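Long-range contacts in Atp-dependent DNA ligase (Psychromonas sp., PDB 4D05), which probably seals nicks in double-stranded DNA using ATP, by way of an enzyme-adenylate intermediate, as other ATP-dependent DNA ligases do: residues Y195-G200 with F218-S224; T184-Y188 with P226-S231. All blocks are in the same frame, centred on the assembly; numbering follows the deposited sequence.

Interaction 1. Residues Y195-G200 with F218-S224; sequences YEGLLG and FSDEERS
The guanidinium of Arg-223 lies flat on the ring of Tyr-195. The two planes are 14° apart and their centres 3.9 Å. This is a cation-pi stack. The CD methylene of Arg-223 also sits over this face, off the ring centre, and adds a CH-pi contact. The opposite face of the guanidinium has Phe-218 CD2 over it, off centre. Its edge faces two carbonyls. Arg-223 NH1 donates to Leu-199 O at 3.0 Å. Arg-223 NH1 also donates to Gly-200 O, at 2.9 Å. Both oxygens lie in the guanidinium plane, though the second bond comes from above the Gly-200 carbonyl plane. Arg-223 NH2 makes a hydrogen bond to Gly-215 O. The side chain is extended from CG to NE, which carries the charged end from the helix to these carbonyls. The contact belongs to the OB domain of the ligase: the short helix 220-224 is fastened to the start of strand 199-206, just after the type II turn from Tyr-195 to Leu-198. Ser-219 and Glu-222 form a capping box at the N-terminal end of this helix. Leu-199 N donates to Arg-223 O at 2.9 Å. With CG anti to the backbone N (chi1 -176°), Leu-199 sends CD2 over the centre of the Phe-218 ring, 4.1 Å from the centroid. Leu-198 rests its CB on Arg-223 O. One water bridges Tyr-195 OH, at 2.6 Å, and Asp-220 OD1, to which it donates.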
loop_
_atom_site.group_PDB
_atom_site.type_symbol
_atom_site.label_atom_id
_atom_site.label_comp_id
_atom_site.label_asym_id
_atom_site.label_seq_id
_atom_site.Cartn_x
_atom_site.Cartn_y
_atom_site.Cartn_z
ATOM N N TYR A 195 -15.019 -0.568 34.125
ATOM C CA TYR A 195 -15.329 -1.812 33.403
ATOM C C TYR A 195 -15.571 -3.035 34.319
ATOM O O TYR A 195 -15.579 -4.206 33.858
ATOM C CB TYR A 195 -14.254 -2.136 32.352
ATOM C CG TYR A 195 -14.087 -1.021 31.304
ATOM C CD1 TYR A 195 -15.186 -0.373 30.755
ATOM C CD2 TYR A 195 -12.817 -0.612 30.893
ATOM C CE1 TYR A 195 -15.018 0.639 29.810
ATOM C CE2 TYR A 195 -12.650 0.399 29.957
ATOM C CZ TYR A 195 -13.752 1.020 29.426
ATOM O OH TYR A 195 -13.585 2.031 28.479
ATOM N N GLU A 196 -15.771 -2.779 35.617
ATOM C CA GLU A 196 -16.128 -3.850 36.507
ATOM C C GLU A 196 -17.438 -4.459 36.016
ATOM O O GLU A 196 -18.413 -3.750 35.705
ATOM C CB GLU A 196 -16.265 -3.345 37.943
ATOM C CG GLU A 196 -16.355 -4.479 38.979
ATOM C CD GLU A 196 -16.439 -4.002 40.426
ATOM O OE1 GLU A 196 -15.666 -3.086 40.811
ATOM O OE2 GLU A 196 -17.277 -4.577 41.164
ATOM N N GLY A 197 -17.463 -5.778 35.921
ATOM C CA GLY A 197 -18.651 -6.456 35.458
ATOM C C GLY A 197 -18.822 -6.479 33.959
ATOM O O GLY A 197 -19.860 -6.939 33.463
ATOM N N LEU A 198 -17.833 -5.922 33.264
ATOM C CA LEU A 198 -17.821 -5.814 31.803
ATOM C C LEU A 198 -16.503 -6.356 31.274
ATOM O O LEU A 198 -15.687 -6.869 32.020
ATOM C CB LEU A 198 -17.969 -4.351 31.399
ATOM C CG LEU A 198 -19.220 -3.641 31.910
ATOM C CD1 LEU A 198 -19.099 -2.119 31.665
ATOM C CD2 LEU A 198 -20.478 -4.194 31.233
ATOM N N LEU A 199 -16.291 -6.222 29.973
ATOM C CA LEU A 199 -15.080 -6.714 29.365
ATOM C C LEU A 199 -13.973 -5.704 29.572
ATOM O O LEU A 199 -14.111 -4.558 29.195
ATOM C CB LEU A 199 -15.304 -6.861 27.866
ATOM C CG LEU A 199 -14.146 -7.466 27.078
ATOM C CD1 LEU A 199 -13.988 -8.952 27.316
ATOM C CD2 LEU A 199 -14.381 -7.188 25.587
ATOM N N GLY A 200 -12.855 -6.135 30.128
ATOM C CA GLY A 200 -11.679 -5.274 30.211
ATOM C C GLY A 200 -10.834 -5.389 28.956
ATOM O O GLY A 200 -10.380 -4.393 28.397
ATOM N N PHE A 218 -12.897 -1.033 21.676
ATOM C CA PHE A 218 -14.232 -1.552 21.923
ATOM C C PHE A 218 -15.213 -0.416 22.190
ATOM O O PHE A 218 -14.915 0.508 22.961
ATOM C CB PHE A 218 -14.244 -2.470 23.152
ATOM C CG PHE A 218 -13.351 -3.661 23.008
ATOM C CD1 PHE A 218 -13.726 -4.735 22.199
ATOM C CD2 PHE A 218 -12.152 -3.724 23.675
ATOM C CE1 PHE A 218 -12.890 -5.847 22.080
ATOM C CE2 PHE A 218 -11.337 -4.815 23.545
ATOM C CZ PHE A 218 -11.699 -5.872 22.757
ATOM N N SER A 219 -16.400 -0.519 21.612
ATOM C CA SER A 219 -17.471 0.403 21.934
ATOM C C SER A 219 -18.046 0.008 23.287
ATOM O O SER A 219 -17.796 -1.089 23.758
ATOM C CB SER A 219 -18.569 0.297 20.896
ATOM O OG SER A 219 -19.143 -0.988 20.972
ATOM N N ASP A 220 -18.871 0.843 23.889
ATOM C CA ASP A 220 -19.428 0.423 25.170
ATOM C C ASP A 220 -20.350 -0.778 24.992
ATOM O O ASP A 220 -20.418 -1.647 25.866
ATOM C CB ASP A 220 -20.092 1.583 25.904
ATOM C CG ASP A 220 -19.066 2.532 26.552
ATOM O OD1 ASP A 220 -17.886 2.132 26.859
ATOM O OD2 ASP A 220 -19.477 3.678 26.789
ATOM N N GLU A 221 -21.003 -0.884 23.849
ATOM C CA GLU A 221 -21.854 -2.070 23.602
ATOM C C GLU A 221 -21.026 -3.368 23.556
ATOM O O GLU A 221 -21.471 -4.432 24.017
ATOM C CB GLU A 221 -22.634 -1.905 22.301
ATOM C CG GLU A 221 -23.714 -0.809 22.356
ATOM C CD GLU A 221 -23.169 0.638 22.406
ATOM O OE1 GLU A 221 -21.994 0.908 21.997
ATOM O OE2 GLU A 221 -23.960 1.513 22.852
ATOM N N GLU A 222 -19.836 -3.275 22.968
ATOM C CA GLU A 222 -18.929 -4.410 22.903
ATOM C C GLU A 222 -18.334 -4.760 24.275
ATOM O O GLU A 222 -17.947 -5.890 24.506
ATOM C CB GLU A 222 -17.816 -4.160 21.871
ATOM C CG GLU A 222 -18.391 -4.146 20.448
ATOM C CD GLU A 222 -17.474 -3.563 19.411
ATOM O OE1 GLU A 222 -16.541 -2.781 19.745
ATOM O OE2 GLU A 222 -17.697 -3.896 18.222
ATOM N N ARG A 223 -18.277 -3.813 25.196
ATOM C CA ARG A 223 -17.806 -4.171 26.522
ATOM C C ARG A 223 -18.883 -4.898 27.308
ATOM O O ARG A 223 -18.576 -5.620 28.263
ATOM C CB ARG A 223 -17.333 -2.966 27.249
ATOM C CG ARG A 223 -16.039 -2.487 26.619
ATOM C CD ARG A 223 -15.237 -1.775 27.539
ATOM N NE ARG A 223 -14.129 -1.097 26.902
ATOM C CZ ARG A 223 -12.879 -1.511 26.915
ATOM N NH1 ARG A 223 -12.535 -2.635 27.536
ATOM N NH2 ARG A 223 -11.964 -0.781 26.316
ATOM N N SER A 224 -20.138 -4.688 26.919
ATOM C CA SER A 224 -21.260 -5.426 27.519
ATOM C C SER A 224 -21.532 -6.756 26.801
ATOM O O SER A 224 -21.914 -7.735 27.443
ATOM C CB SER A 224 -22.543 -4.596 27.499
ATOM O OG SER A 224 -22.305 -3.237 27.871
HETATM O O HOH W 1 -15.573 3.765 28.292
#

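Interaction 2. Residues T184-Y188 with P226-S231; sequences TVIAY and PPPIGS
Tyr-188 and Ile-229 interlock at one end of this contact. The CG1 of Ile-229 lies over one face of the Tyr-188 ring, offset toward the rim and 3.9 Å from the centroid. Its CD1 methyl continues over the CE2 side of the ring. The phenol end reaches into a hollow lined by Pro-226, Pro-227 and Ile-229. There Tyr-188 OH donates to Pro-227 O at 2.7 Å. That oxygen lies in the ring plane, at its edge, while the hydroxyl stands above the carbonyl plane. The ring of Pro-226 crosses the tyrosine at about a right angle, with Pro-226 CG 3.6 Å from Tyr-188 CZ. A leucine in place of Tyr-188 would probably leave Pro-227 O without this donor and open a gap beneath Ile-229 CG1. Val-185 is the second bump. Its CG1 is anti to the backbone N (chi1 179°) and packs against the CA of Ile-229. Val-185 CG2 lies 3.5 Å from Ser-231 OG and also meets Pro-227 CB. Two backbone bonds clamp the same residue: Val-185 N donates to Ser-231 O at 2.9 Å, and Gly-230 N donates to Val-185 O at 2.8 Å. Ser-231 N donates to Pro-228 O and closes the type II turn from Pro-228 to Ser-231; Ser-231 OG adds a second bond to the same oxygen. The CG2 methyl of Ile-229 rests on the carbonyl oxygens of Val-185 and Ile-186. Ile-186 and Ala-187 both face Leu-203 and form a classic beta bulge. Loop 226-231 links helix 220-224 to strand 232-237 and lies against strand 179-190, while Pro-227 and Pro-228 reach Ile-254 on strand 250-256.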
loop_
_atom_site.group_PDB
_atom_site.type_symbol
_atom_site.label_atom_id
_atom_site.label_comp_id
_atom_site.label_asym_id
_atom_site.label_seq_id
_atom_site.Cartn_x
_atom_site.Cartn_y
_atom_site.Cartn_z
ATOM N N THR A 184 -7.567 -15.033 16.513
ATOM C CA THR A 184 -8.681 -15.758 17.110
ATOM C C THR A 184 -8.830 -15.359 18.577
ATOM O O THR A 184 -7.848 -15.340 19.314
ATOM C CB THR A 184 -8.443 -17.275 16.997
ATOM O OG1 THR A 184 -8.394 -17.641 15.620
ATOM C CG2 THR A 184 -9.542 -18.084 17.695
ATOM N N VAL A 185 -10.052 -15.035 18.998
ATOM C CA VAL A 185 -10.295 -14.700 20.390
ATOM C C VAL A 185 -10.188 -15.988 21.206
ATOM O O VAL A 185 -10.865 -16.969 20.887
ATOM C CB VAL A 185 -11.705 -14.107 20.606
ATOM C CG1 VAL A 185 -11.929 -13.785 22.090
ATOM C CG2 VAL A 185 -11.875 -12.858 19.759
ATOM N N ILE A 186 -9.362 -16.001 22.256
ATOM C CA ILE A 186 -9.206 -17.237 23.038
ATOM C C ILE A 186 -9.654 -17.127 24.486
ATOM O O ILE A 186 -9.929 -18.153 25.109
ATOM C CB ILE A 186 -7.751 -17.809 22.978
ATOM C CG1 ILE A 186 -6.714 -16.868 23.632
ATOM C CG2 ILE A 186 -7.315 -18.032 21.533
ATOM C CD1 ILE A 186 -5.337 -17.492 23.774
ATOM N N ALA A 187 -9.767 -15.908 25.012
ATOM C CA ALA A 187 -10.224 -15.727 26.392
ATOM C C ALA A 187 -10.652 -14.287 26.621
ATOM O O ALA A 187 -10.280 -13.377 25.856
ATOM C CB ALA A 187 -9.117 -16.080 27.349
ATOM N N TYR A 188 -11.441 -14.105 27.678
ATOM C CA TYR A 188 -11.791 -12.780 28.173
ATOM C C TYR A 188 -10.984 -12.430 29.416
ATOM O O TYR A 188 -10.631 -13.302 30.223
ATOM C CB TYR A 188 -13.259 -12.711 28.566
ATOM C CG TYR A 188 -14.242 -13.009 27.477
ATOM C CD1 TYR A 188 -14.040 -12.577 26.179
ATOM C CD2 TYR A 188 -15.394 -13.726 27.761
ATOM C CE1 TYR A 188 -14.973 -12.844 25.183
ATOM C CE2 TYR A 188 -16.330 -13.995 26.790
ATOM C CZ TYR A 188 -16.120 -13.541 25.504
ATOM O OH TYR A 188 -17.064 -13.808 24.554
ATOM N N PRO A 226 -19.373 -9.021 24.395
ATOM C CA PRO A 226 -18.076 -9.181 23.756
ATOM C C PRO A 226 -18.093 -10.128 22.548
ATOM O O PRO A 226 -19.051 -10.899 22.336
ATOM C CB PRO A 226 -17.221 -9.773 24.886
ATOM C CG PRO A 226 -18.165 -10.582 25.651
ATOM C CD PRO A 226 -19.436 -9.736 25.679
ATOM N N PRO A 227 -17.037 -10.051 21.732
ATOM C CA PRO A 227 -16.896 -11.021 20.644
ATOM C C PRO A 227 -16.865 -12.432 21.221
ATOM O O PRO A 227 -16.219 -12.647 22.253
ATOM C CB PRO A 227 -15.522 -10.702 20.044
ATOM C CG PRO A 227 -15.147 -9.396 20.584
ATOM C CD PRO A 227 -15.903 -9.123 21.815
ATOM N N PRO A 228 -17.524 -13.381 20.556
ATOM C CA PRO A 228 -17.505 -14.759 21.057
ATOM C C PRO A 228 -16.085 -15.313 21.128
ATOM O O PRO A 228 -15.257 -15.061 20.231
ATOM C CB PRO A 228 -18.304 -15.527 20.001
ATOM C CG PRO A 228 -19.173 -14.492 19.349
ATOM C CD PRO A 228 -18.325 -13.245 19.329
ATOM N N ILE A 229 -15.804 -16.122 22.143
ATOM C CA ILE A 229 -14.532 -16.819 22.171
ATOM C C ILE A 229 -14.556 -17.774 20.994
ATOM O O ILE A 229 -15.608 -18.359 20.681
ATOM C CB ILE A 229 -14.323 -17.556 23.509
ATOM C CG1 ILE A 229 -14.190 -16.512 24.643
ATOM C CG2 ILE A 229 -13.097 -18.449 23.433
ATOM C CD1 ILE A 229 -14.235 -17.119 26.057
ATOM N N GLY A 230 -13.436 -17.836 20.274
ATOM C CA GLY A 230 -13.313 -18.674 19.100
ATOM C C GLY A 230 -13.469 -17.890 17.815
ATOM O O GLY A 230 -13.130 -18.422 16.735
ATOM N N SER A 231 -13.994 -16.661 17.897
ATOM C CA SER A 231 -14.232 -15.895 16.698
ATOM C C SER A 231 -12.926 -15.387 16.096
ATOM O O SER A 231 -11.913 -15.203 16.800
ATOM C CB SER A 231 -15.202 -14.752 16.950
ATOM O OG SER A 231 -14.708 -13.783 17.855
#

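How the interactions relate
From the N terminus, the chain passes the nucleotide-binding domain and enters strand 179-190, where residues 184-188 supply the first half of interaction 2. It turns back through 195-200, the first half of interaction 1, into strand 199-206. After strand 211-214 it reaches 218-224, where interaction 1 closes its loop. The loop 226-231 follows at once and closes interaction 2 around it, so interaction 1 is nested inside. The two contacts touch: Leu-199 packs on Tyr-188 and Pro-226. Together they tie helix 220-224 and the loop after it to two neighbouring strands of one antiparallel sheet in the OB domain.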